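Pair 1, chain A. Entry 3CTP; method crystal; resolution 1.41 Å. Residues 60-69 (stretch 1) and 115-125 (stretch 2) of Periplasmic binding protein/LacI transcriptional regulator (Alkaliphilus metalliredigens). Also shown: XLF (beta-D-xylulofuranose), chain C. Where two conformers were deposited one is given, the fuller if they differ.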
# COMPACT_ATOMS: atom_id res chain seq x y z
N SER A 60 28.55 6.63 1.52
CA SER A 60 27.06 6.66 1.45
C SER A 60 26.45 6.42 2.83
O SER A 60 26.87 5.53 3.57
CB SER A 60 26.56 5.58 0.50
OG SER A 60 25.15 5.47 0.57
N LYS A 61 25.44 7.21 3.17
CA LYS A 61 24.64 6.88 4.33
C LYS A 61 23.26 6.47 3.87
O LYS A 61 22.28 6.82 4.50
CB LYS A 61 24.56 8.05 5.31
CG LYS A 61 25.93 8.46 5.84
CD LYS A 61 26.51 7.33 6.68
CE LYS A 61 25.91 7.30 8.09
NZ LYS A 61 26.80 6.53 9.01
N THR A 62 23.20 5.69 2.78
CA THR A 62 21.91 5.20 2.30
C THR A 62 21.93 3.67 2.22
O THR A 62 22.95 3.07 1.83
CB THR A 62 21.54 5.81 0.95
OG1 THR A 62 21.48 7.24 1.11
CG2 THR A 62 20.17 5.31 0.47
N ILE A 63 20.81 3.08 2.62
CA ILE A 63 20.60 1.63 2.55
C ILE A 63 19.53 1.36 1.50
O ILE A 63 18.56 2.12 1.39
CB ILE A 63 20.11 1.11 3.90
CG1 ILE A 63 21.28 1.14 4.87
CG2 ILE A 63 19.50 -0.30 3.76
CD1 ILE A 63 20.89 1.14 6.36
N GLY A 64 19.71 0.32 0.70
CA GLY A 64 18.68 -0.03 -0.28
C GLY A 64 17.79 -1.09 0.31
O GLY A 64 18.29 -2.10 0.81
N LEU A 65 16.49 -0.86 0.30
CA LEU A 65 15.53 -1.85 0.78
C LEU A 65 14.76 -2.40 -0.40
O LEU A 65 14.02 -1.66 -1.06
CB LEU A 65 14.53 -1.21 1.75
CG LEU A 65 13.30 -2.04 2.17
CD1 LEU A 65 13.73 -3.37 2.83
CD2 LEU A 65 12.40 -1.28 3.12
N MET A 66 14.92 -3.69 -0.69
CA MET A 66 14.14 -4.31 -1.72
C MET A 66 12.85 -4.82 -1.13
O MET A 66 12.87 -5.56 -0.11
CB MET A 66 14.97 -5.39 -2.45
CG MET A 66 16.02 -4.66 -3.45
SD MET A 66 16.92 -5.66 -4.48
CE MET A 66 17.59 -6.76 -3.27
N VAL A 67 11.76 -4.42 -1.78
CA VAL A 67 10.40 -4.65 -1.40
C VAL A 67 9.73 -5.50 -2.51
O VAL A 67 9.72 -5.09 -3.66
CB VAL A 67 9.69 -3.24 -1.37
CG1 VAL A 67 8.32 -3.35 -0.86
CG2 VAL A 67 10.49 -2.24 -0.50
N PRO A 68 9.08 -6.66 -2.18
CA PRO A 68 8.28 -7.30 -3.27
C PRO A 68 7.31 -6.33 -3.91
O PRO A 68 7.51 -5.93 -5.05
CB PRO A 68 7.48 -8.40 -2.55
CG PRO A 68 8.40 -8.76 -1.36
CD PRO A 68 9.12 -7.50 -0.96
N ASN A 69 6.21 -6.01 -3.23
CA ASN A 69 5.53 -4.76 -3.60
C ASN A 69 4.89 -4.06 -2.46
O ASN A 69 4.32 -4.68 -1.57
CB ASN A 69 4.55 -4.92 -4.77
CG ASN A 69 4.36 -3.62 -5.53
OD1 ASN A 69 3.68 -2.71 -5.06
ND2 ASN A 69 5.02 -3.50 -6.67
N HIS A 115 25.46 2.46 -7.35
CA HIS A 115 25.24 3.68 -6.54
C HIS A 115 25.92 3.64 -5.17
O HIS A 115 25.78 4.58 -4.38
CB HIS A 115 23.75 3.94 -6.38
CG HIS A 115 23.13 4.54 -7.60
ND1 HIS A 115 22.76 3.78 -8.69
CD2 HIS A 115 22.90 5.83 -7.94
CE1 HIS A 115 22.29 4.57 -9.63
NE2 HIS A 115 22.37 5.82 -9.21
N ARG A 116 26.65 2.57 -4.90
CA ARG A 116 27.49 2.49 -3.71
C ARG A 116 26.71 2.71 -2.42
O ARG A 116 27.16 3.45 -1.52
CB ARG A 116 28.64 3.50 -3.79
CG ARG A 116 29.67 3.19 -4.87
CD ARG A 116 30.82 4.19 -4.77
NE ARG A 116 32.04 3.70 -5.40
CZ ARG A 116 32.99 3.02 -4.77
NH1 ARG A 116 32.85 2.72 -3.48
NH2 ARG A 116 34.06 2.61 -5.43
N VAL A 117 25.53 2.11 -2.32
CA VAL A 117 24.81 2.18 -1.04
C VAL A 117 25.61 1.48 0.04
O VAL A 117 26.48 0.64 -0.24
CB VAL A 117 23.38 1.59 -1.14
CG1 VAL A 117 22.59 2.39 -2.17
CG2 VAL A 117 23.42 0.10 -1.50
N ALA A 118 25.32 1.79 1.31
CA ALA A 118 26.10 1.25 2.40
C ALA A 118 25.74 -0.19 2.68
O ALA A 118 26.55 -0.95 3.21
CB ALA A 118 25.86 2.08 3.67
N GLY A 119 24.50 -0.56 2.37
CA GLY A 119 24.03 -1.91 2.66
C GLY A 119 22.71 -2.15 1.93
O GLY A 119 22.09 -1.21 1.46
N ILE A 120 22.32 -3.42 1.84
CA ILE A 120 21.10 -3.81 1.14
C ILE A 120 20.29 -4.76 2.03
O ILE A 120 20.87 -5.65 2.68
CB ILE A 120 21.45 -4.54 -0.16
CG1 ILE A 120 22.15 -3.55 -1.12
CG2 ILE A 120 20.21 -5.18 -0.81
CD1 ILE A 120 22.65 -4.23 -2.44
N ILE A 121 18.98 -4.54 2.07
CA ILE A 121 18.05 -5.46 2.74
C ILE A 121 17.27 -6.13 1.63
O ILE A 121 16.54 -5.48 0.91
CB ILE A 121 17.06 -4.68 3.67
CG1 ILE A 121 17.85 -3.95 4.75
CG2 ILE A 121 16.03 -5.67 4.29
CD1 ILE A 121 17.03 -2.78 5.42
N ALA A 122 17.38 -7.46 1.54
CA ALA A 122 16.84 -8.25 0.44
C ALA A 122 15.62 -9.08 0.87
O ALA A 122 15.76 -10.12 1.54
CB ALA A 122 17.94 -9.18 -0.10
N SER A 123 14.43 -8.63 0.48
CA SER A 123 13.20 -9.26 0.95
C SER A 123 12.71 -10.35 -0.01
O SER A 123 12.64 -10.14 -1.24
CB SER A 123 12.06 -8.22 1.20
OG SER A 123 12.50 -7.24 2.11
N ARG A 124 12.37 -11.51 0.55
CA ARG A 124 11.75 -12.55 -0.24
C ARG A 124 12.56 -12.80 -1.53
O ARG A 124 12.01 -12.97 -2.64
CB ARG A 124 10.27 -12.20 -0.52
CG ARG A 124 9.40 -13.42 -0.64
CD ARG A 124 7.97 -13.11 -0.19
NE ARG A 124 7.27 -12.24 -1.15
CZ ARG A 124 6.07 -11.73 -0.91
NH1 ARG A 124 5.46 -10.98 -1.83
NH2 ARG A 124 5.45 -12.01 0.24
N SER A 125 13.87 -12.86 -1.36
CA SER A 125 14.78 -12.98 -2.51
C SER A 125 14.58 -14.28 -3.29
O SER A 125 14.37 -15.35 -2.71
CB SER A 125 16.24 -12.93 -2.02
OG SER A 125 17.14 -13.10 -3.13
O4 XLF C . 6.06 -13.91 2.35
C4 XLF C . 4.98 -13.74 3.28
C5 XLF C . 3.68 -13.75 2.48
O5 XLF C . 3.20 -12.40 2.49
C3 XLF C . 5.03 -12.35 3.91
O3 XLF C . 5.44 -12.41 5.28
C2 XLF C . 3.59 -11.91 3.77
O2 XLF C . 2.77 -12.52 4.78
C1 XLF C . 3.44 -10.41 3.78
O1 XLF C . 2.07 -10.07 3.52

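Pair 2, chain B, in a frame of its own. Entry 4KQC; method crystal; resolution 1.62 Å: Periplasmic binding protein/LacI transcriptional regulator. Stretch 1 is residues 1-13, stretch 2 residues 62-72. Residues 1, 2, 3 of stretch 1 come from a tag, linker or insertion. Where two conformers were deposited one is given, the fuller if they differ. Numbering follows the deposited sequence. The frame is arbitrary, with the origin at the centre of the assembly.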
# COMPACT_ATOMS: atom_id res chain seq x y z
N SER B 1 -2.57 31.02 10.41
CA SER B 1 -2.64 31.85 11.66
C SER B 1 -4.03 31.88 12.20
O SER B 1 -4.94 31.48 11.48
CB SER B 1 -2.24 33.28 11.35
OG SER B 1 -3.19 33.93 10.49
N ASN B 2 -4.24 32.42 13.40
CA ASN B 2 -5.59 32.55 13.95
C ASN B 2 -6.50 33.37 13.02
O ASN B 2 -7.65 33.01 12.79
CB ASN B 2 -5.55 33.22 15.34
CG ASN B 2 -4.96 32.32 16.39
OD1 ASN B 2 -4.93 31.11 16.25
ND2 ASN B 2 -4.50 32.91 17.46
N ALA B 3 -5.98 34.48 12.49
CA ALA B 3 -6.79 35.36 11.68
C ALA B 3 -6.98 34.78 10.28
O ALA B 3 -8.01 35.07 9.64
CB ALA B 3 -6.12 36.72 11.60
N ASP B 4 -6.05 33.93 9.84
CA ASP B 4 -6.09 33.34 8.49
C ASP B 4 -5.61 31.89 8.57
O ASP B 4 -4.42 31.61 8.35
CB ASP B 4 -5.19 34.13 7.54
CG ASP B 4 -5.50 33.84 6.09
OD1 ASP B 4 -6.59 33.30 5.83
OD2 ASP B 4 -4.65 34.17 5.22
N PRO B 5 -6.50 31.00 8.95
CA PRO B 5 -6.15 29.63 9.22
C PRO B 5 -5.50 28.95 8.03
O PRO B 5 -5.94 29.12 6.89
CB PRO B 5 -7.47 28.99 9.60
CG PRO B 5 -8.31 30.16 10.13
CD PRO B 5 -7.89 31.31 9.35
N TYR B 6 -4.40 28.26 8.31
CA TYR B 6 -3.58 27.69 7.26
C TYR B 6 -2.87 26.44 7.74
O TYR B 6 -2.22 26.45 8.76
CB TYR B 6 -2.51 28.69 6.76
CG TYR B 6 -1.57 28.12 5.68
CD1 TYR B 6 -1.93 28.08 4.33
CD2 TYR B 6 -0.29 27.67 6.02
CE1 TYR B 6 -1.05 27.56 3.38
CE2 TYR B 6 0.60 27.15 5.08
CZ TYR B 6 0.21 27.13 3.76
OH TYR B 6 1.09 26.63 2.84
N ILE B 7 -3.03 25.37 6.97
CA ILE B 7 -2.39 24.08 7.28
C ILE B 7 -1.63 23.56 6.07
O ILE B 7 -2.12 23.58 4.92
CB ILE B 7 -3.46 23.04 7.72
CG1 ILE B 7 -3.99 23.38 9.11
CG2 ILE B 7 -2.86 21.62 7.71
CD1 ILE B 7 -5.19 22.54 9.57
N ALA B 8 -0.39 23.16 6.29
CA ALA B 8 0.47 22.63 5.25
C ALA B 8 0.28 21.15 5.12
O ALA B 8 0.33 20.42 6.13
CB ALA B 8 1.92 22.89 5.60
N VAL B 9 0.02 20.71 3.90
CA VAL B 9 -0.05 19.30 3.59
C VAL B 9 1.05 18.92 2.60
O VAL B 9 1.04 19.41 1.46
CB VAL B 9 -1.41 18.88 3.01
CG1 VAL B 9 -1.42 17.39 2.76
CG2 VAL B 9 -2.51 19.28 3.99
N VAL B 10 2.03 18.12 3.05
CA VAL B 10 3.14 17.70 2.21
C VAL B 10 2.92 16.26 1.85
O VAL B 10 2.96 15.39 2.71
CB VAL B 10 4.47 17.96 2.93
CG1 VAL B 10 5.62 17.45 2.08
CG2 VAL B 10 4.61 19.44 3.29
N SER B 11 2.63 16.02 0.57
CA SER B 11 2.16 14.77 0.07
C SER B 11 3.29 14.04 -0.66
O SER B 11 4.41 14.62 -0.83
CB SER B 11 1.05 15.04 -0.97
OG SER B 11 1.62 15.59 -2.16
N LYS B 12 3.02 12.88 -1.22
CA LYS B 12 4.04 12.20 -2.08
C LYS B 12 4.03 12.64 -3.54
O LYS B 12 4.78 12.10 -4.38
CB LYS B 12 3.89 10.69 -1.99
CG LYS B 12 4.03 10.10 -0.58
CD LYS B 12 4.19 8.60 -0.61
CE LYS B 12 4.09 8.00 0.78
NZ LYS B 12 4.41 6.56 0.74
N GLY B 13 3.27 13.68 -3.87
CA GLY B 13 3.11 14.10 -5.24
C GLY B 13 2.21 13.24 -6.07
O GLY B 13 1.56 12.34 -5.55
N ASN B 62 5.30 29.14 9.19
CA ASN B 62 4.64 29.03 10.48
C ASN B 62 3.17 28.64 10.35
O ASN B 62 2.31 29.38 10.82
CB ASN B 62 4.79 30.34 11.24
CG ASN B 62 6.23 30.58 11.62
OD1 ASN B 62 6.90 29.67 12.15
ND2 ASN B 62 6.77 31.80 11.28
N PRO B 63 2.88 27.51 9.73
CA PRO B 63 1.49 27.05 9.60
C PRO B 63 0.91 26.63 10.94
O PRO B 63 1.62 26.36 11.91
CB PRO B 63 1.60 25.87 8.66
CG PRO B 63 2.95 25.33 8.92
CD PRO B 63 3.83 26.51 9.25
N ASP B 64 -0.40 26.56 11.00
CA ASP B 64 -1.09 26.13 12.17
C ASP B 64 -0.92 24.62 12.55
O ASP B 64 -1.05 24.23 13.72
CB ASP B 64 -2.56 26.45 11.98
CG ASP B 64 -2.80 27.97 11.74
OD1 ASP B 64 -2.17 28.75 12.44
OD2 ASP B 64 -3.70 28.28 11.02
N ALA B 65 -0.62 23.83 11.53
CA ALA B 65 -0.31 22.46 11.65
C ALA B 65 0.24 21.95 10.35
O ALA B 65 0.12 22.61 9.32
CB ALA B 65 -1.56 21.68 12.04
N ILE B 66 0.87 20.77 10.36
CA ILE B 66 1.43 20.13 9.18
C ILE B 66 0.93 18.71 9.15
O ILE B 66 1.02 18.02 10.17
CB ILE B 66 2.96 20.09 9.23
CG1 ILE B 66 3.50 21.55 9.17
CG2 ILE B 66 3.61 19.29 8.10
CD1 ILE B 66 4.97 21.66 9.52
N ALA B 67 0.47 18.28 7.98
CA ALA B 67 0.23 16.85 7.70
C ALA B 67 1.26 16.42 6.70
O ALA B 67 1.50 17.12 5.67
CB ALA B 67 -1.18 16.62 7.18
N PHE B 68 1.85 15.25 6.91
CA PHE B 68 3.02 14.81 6.17
C PHE B 68 2.99 13.32 5.81
O PHE B 68 2.72 12.48 6.71
CB PHE B 68 4.28 15.13 6.99
CG PHE B 68 5.64 14.77 6.28
CD1 PHE B 68 5.83 14.95 4.90
CD2 PHE B 68 6.74 14.28 7.01
CE1 PHE B 68 7.03 14.69 4.27
CE2 PHE B 68 7.97 14.03 6.38
CZ PHE B 68 8.12 14.20 5.00
N ALA B 69 3.25 13.01 4.53
CA ALA B 69 3.44 11.61 4.06
C ALA B 69 4.80 11.57 3.42
O ALA B 69 4.93 12.08 2.31
CB ALA B 69 2.40 11.25 3.02
N ALA B 70 5.76 10.94 4.09
CA ALA B 70 7.18 11.00 3.67
C ALA B 70 7.41 10.00 2.51
O ALA B 70 6.97 8.86 2.60
CB ALA B 70 8.09 10.66 4.80
N VAL B 71 8.10 10.43 1.47
CA VAL B 71 8.67 9.50 0.50
C VAL B 71 9.90 8.86 1.20
O VAL B 71 10.24 9.22 2.34
CB VAL B 71 9.01 10.18 -0.85
CG1 VAL B 71 7.74 10.71 -1.55
CG2 VAL B 71 10.12 11.20 -0.71
N THR B 72 10.60 7.95 0.54
CA THR B 72 11.82 7.38 1.07
C THR B 72 12.88 8.46 1.29
O THR B 72 13.08 9.25 0.42
CB THR B 72 12.39 6.36 0.05
OG1 THR B 72 11.45 5.28 -0.07
CG2 THR B 72 13.65 5.78 0.47
O HOH W 1 -0.10 30.41 9.31

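Pair 1 and pair 2 are built on the same element, two neighbouring parallel β-strands that join segments more than fifty residues apart in sequence. The strand axes approach to 4.7 Å in pair 1 and 4.8 Å in pair 2, their directions differ by 13° and 12°, and 14 central residues superpose with an RMSD of 0.5 Å. The buried surfaces are also similar, 703 and 723 Å².

The register is preserved residue by residue. G64(A) pairs with I120(A) and L65(A) with I121(A), as A8(B) pairs with I66(B) and V9(B) with A67(B). In pair 1 the first strand reaches alternately across the gap: G64(A) N donates to G119(A) O (2.9 Å), I121(A) N to G64(A) O (2.8 Å), and M66(A) N to I121(A) O (2.9 Å). The matching bonds in pair 2 are A8(B) N to A65(B) O (3.1 Å), A67(B) N to A8(B) O (2.8 Å) and V10(B) N to A67(B) O (2.9 Å). The next rung differs in quality. A69(B) N binds V10(B) O well at 3.0 Å, whereas S123(A) N makes only a weak bond to M66(A) O at 3.5 Å; there S123(A) OG lies 2.8 Å from the same M66(A) O.

On the face carrying I120(A), that isoleucine and I66(B) coincide almost exactly, with side-chain centres 0.1 Å apart. Their surroundings are filled differently. G64(A) leaves its position without a side chain, while A8(B) places CB 4.1 Å from I66(B) CG1 and 4.2 Å from P63(B) CG. Two residues on, at the next position on this face, bulk changes strands: long M66(A) reaches over small A122(A), its CE 4.0 Å from A122(A) CB and 3.9 Å from I120(A) CG2, whereas shorter V10(B) meets the large F68(B), CG1 to CD1 at 3.8 Å.

The other face shows a different balance. I121(A) touches two neighbours, its CD1 lying 3.9 Å from I63(A) CG2 and its CG2 3.6 Å from L65(A) CD1. Its counterpart A67(B) is much smaller, and the contact from V9(B) CG2 to A67(B) CB is looser at 4.4 Å. I7(B) closely matches I63(A), but packs its CG1 4.2 Å from A65(B) CB, where pair 1 has G119(A).

The ends diverge most. A118(A) N donates to T62(A) O (2.7 Å), and D64(B) N to Y6(B) O (2.9 Å), but the aspartate adds a carboxylate: D64(B) OD2 accepts from Y6(B) N at 2.8 Å and forms a salt bridge with the tag-derived S1(B) N at 3.0 Å. Beyond the strands, P68(A) packs its CD 3.7 Å from S123(A) CB and lays CG over one face of the R124(A) guanidinium, whose NH2 donates to O4 of the bound xylulofuranose at 2.9 Å. At the proline's position, K12(B) instead brings CB within 3.9 Å of V71(B) CG1 and CG within 4.1 Å of A69(B) CB.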